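Local coordinates for carbonic anhydrase (Neosartorya fumigata, PDB 7COI) that catalyses the reversible hydration of carbon dioxide to hydrogencarbonate, as a zinc-dependent enzyme of the beta class, at the interface of chains A and B. Coordinates in Å, arbitrary orientation; residue numbers count along the deposited sequence, not the author numbering. Chains: chain A/B, Carbonic anhydrase.

The interface of chains A and B. Residues chain A 282-285; chain B 187-189, 194, 201.
B:Arg201 lies along the C-terminal end of the last helix of chain A and meets it by a polar and an apolar route. The polar one is a hydrogen bond from its guanidinium NH1 to the backbone carbonyl A:Ser282 O, 2.8 Å long and fairly straight (155° at the hydrogen). The acceptor lies in the guanidinium plane, whereas NH1 stands above the carbonyl plane, 38° out of it. Being main chain, it senses the path of the helix end rather than the identity of A:Ser282; the arginine is presumably cationic.

In the apolar route, B:Arg201 CB sits over one face of the A:Phe283 ring, 3.8 Å from its centroid, displaced toward the CE1–CZ rim. CG of the arginine points away from its carbonyl carbon (chi1 -67°), and the chain then runs extended to NE, passing the ring in the opposite direction; this lets one side chain serve both contacts. A:Thr285 adds its methyl CG2, 3.9 Å from B:Arg201 NH2, over a guanidinium face near its rim, while its CB packs 3.9 Å from B:Gly189 CA.

A:Lys284 O and B:Asn187 OD1 are modelled 2.7 Å apart; as two acceptors they clash, and a flipped amide, presenting ND2 instead, is plausible.

Within a two-fold homodimeric interface of the four-chain assembly, the patch joins the end of helix 273-283 and the modelled C-terminal tail of chain A to helix 193-206 and the preceding loop of chain B; with its symmetry twin it probably helps hold the dimer together, the common building block of beta-class enzymes.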
ATOM      1  N   SER A 282     -16.255   5.144  17.218  1.00 24.11           N
ATOM      2  CA  SER A 282     -15.380   4.047  16.730  1.00 24.22           C
ATOM      3  C   SER A 282     -14.095   4.602  16.108  1.00 23.65           C
ATOM      4  O   SER A 282     -13.104   3.857  16.123  1.00 22.35           O
ATOM      5  CB  SER A 282     -16.097   3.183  15.747  1.00 24.35           C
ATOM      6  OG  SER A 282     -17.197   2.530  16.351  1.00 27.50           O
ATOM      7  N   PHE A 283     -14.099   5.849  15.602  1.00 23.14           N
ATOM      8  CA  PHE A 283     -12.986   6.369  14.770  1.00 24.84           C
ATOM      9  C   PHE A 283     -12.313   7.628  15.301  1.00 32.04           C
ATOM     10  O   PHE A 283     -11.120   7.835  14.908  1.00 30.22           O
ATOM     11  CB  PHE A 283     -13.459   6.577  13.335  1.00 25.99           C
ATOM     12  CG  PHE A 283     -13.536   5.289  12.560  1.00 24.38           C
ATOM     13  CD1 PHE A 283     -12.418   4.761  11.927  1.00 26.84           C
ATOM     14  CD2 PHE A 283     -14.728   4.584  12.483  1.00 24.80           C
ATOM     15  CE1 PHE A 283     -12.501   3.562  11.238  1.00 24.55           C
ATOM     16  CE2 PHE A 283     -14.809   3.382  11.802  1.00 24.14           C
ATOM     17  CZ  PHE A 283     -13.698   2.867  11.193  1.00 23.85           C
ATOM     18  N   LYS A 284     -12.973   8.463  16.116  1.00 33.73           N
ATOM     19  CA  LYS A 284     -12.313   9.725  16.556  1.00 37.10           C
ATOM     20  C   LYS A 284     -11.145   9.387  17.504  1.00 37.25           C
ATOM     21  O   LYS A 284     -11.377   8.569  18.417  1.00 36.97           O
ATOM     22  CB  LYS A 284     -13.328  10.678  17.193  1.00 43.45           C
ATOM     23  CG  LYS A 284     -12.908  12.141  17.222  1.00 50.49           C
ATOM     24  CD  LYS A 284     -14.070  13.106  17.519  1.00 56.80           C
ATOM     25  CE  LYS A 284     -14.970  12.609  18.639  1.00 60.16           C
ATOM     26  NZ  LYS A 284     -15.671  13.699  19.356  1.00 62.72           N
ATOM     27  N   THR A 285      -9.929   9.940  17.306  1.00 31.98           N
ATOM     28  CA  THR A 285      -8.729   9.645  18.146  1.00 36.71           C
ATOM     29  C   THR A 285      -8.191  10.906  18.833  1.00 38.74           C
ATOM     30  O   THR A 285      -8.184  11.906  18.106  1.00 43.25           O
ATOM     31  CB  THR A 285      -7.621   8.970  17.324  1.00 38.75           C
ATOM     32  OG1 THR A 285      -7.306   9.772  16.189  1.00 39.18           O
ATOM     33  CG2 THR A 285      -8.020   7.591  16.840  1.00 42.90           C
TER
ATOM     34  N   ASN B 187      -9.194   5.286  21.891  1.00 32.81           N
ATOM     35  CA  ASN B 187      -9.316   6.441  20.957  1.00 34.45           C
ATOM     36  C   ASN B 187      -8.049   7.290  21.064  1.00 33.93           C
ATOM     37  O   ASN B 187      -8.136   8.514  20.961  1.00 35.21           O
ATOM     38  CB  ASN B 187     -10.678   7.125  21.110  1.00 39.06           C
ATOM     39  CG  ASN B 187     -11.827   6.233  20.642  1.00 42.20           C
ATOM     40  OD1 ASN B 187     -12.319   6.325  19.498  1.00 36.92           O
ATOM     41  ND2 ASN B 187     -12.252   5.312  21.507  1.00 38.00           N
ATOM     42  N   LYS B 188      -6.908   6.632  21.251  1.00 31.74           N
ATOM     43  CA  LYS B 188      -5.568   7.271  21.196  1.00 34.82           C
ATOM     44  C   LYS B 188      -5.042   7.162  19.753  1.00 33.21           C
ATOM     45  O   LYS B 188      -5.126   6.060  19.173  1.00 30.57           O
ATOM     46  CB  LYS B 188      -4.630   6.618  22.217  1.00 41.31           C
ATOM     47  CG  LYS B 188      -3.300   7.340  22.403  1.00 48.70           C
ATOM     48  CD  LYS B 188      -2.237   6.531  23.114  1.00 52.65           C
ATOM     49  CE  LYS B 188      -0.844   7.088  22.894  1.00 58.14           C
ATOM     50  NZ  LYS B 188       0.205   6.141  23.351  1.00 59.86           N
ATOM     51  N   GLY B 189      -4.515   8.263  19.210  1.00 31.62           N
ATOM     52  CA  GLY B 189      -3.831   8.311  17.906  1.00 31.01           C
ATOM     53  C   GLY B 189      -2.485   7.624  18.006  1.00 32.62           C
ATOM     54  O   GLY B 189      -1.764   7.913  18.981  1.00 33.11           O
ATOM     55  N   ASP B 194      -2.613   3.952  12.790  1.00 19.93           N
ATOM     56  CA  ASP B 194      -4.043   4.335  12.638  1.00 18.39           C
ATOM     57  C   ASP B 194      -4.600   3.769  11.334  1.00 17.86           C
ATOM     58  O   ASP B 194      -5.612   3.087  11.348  1.00 17.15           O
ATOM     59  CB  ASP B 194      -4.252   5.848  12.712  1.00 21.72           C
ATOM     60  CG  ASP B 194      -4.030   6.433  14.111  1.00 25.74           C
ATOM     61  OD1 ASP B 194      -3.764   5.657  15.051  1.00 26.13           O
ATOM     62  OD2 ASP B 194      -4.107   7.690  14.247  1.00 29.02           O
ATOM     63  N   ARG B 201     -11.397  -1.039  13.570  1.00 21.94           N
ATOM     64  CA  ARG B 201     -12.368   0.033  13.912  1.00 20.84           C
ATOM     65  C   ARG B 201     -13.638  -0.134  13.077  1.00 23.26           C
ATOM     66  O   ARG B 201     -14.711   0.185  13.579  1.00 22.36           O
ATOM     67  CB  ARG B 201     -11.734   1.421  13.785  1.00 20.66           C
ATOM     68  CG  ARG B 201     -10.655   1.683  14.799  1.00 20.31           C
ATOM     69  CD  ARG B 201     -10.047   3.054  14.643  1.00 21.17           C
ATOM     70  NE  ARG B 201      -9.024   3.234  15.646  1.00 21.20           N
ATOM     71  CZ  ARG B 201      -9.267   3.643  16.888  1.00 25.09           C
ATOM     72  NH1 ARG B 201     -10.512   3.889  17.296  1.00 26.61           N
ATOM     73  NH2 ARG B 201      -8.264   3.793  17.722  1.00 26.56           N
TER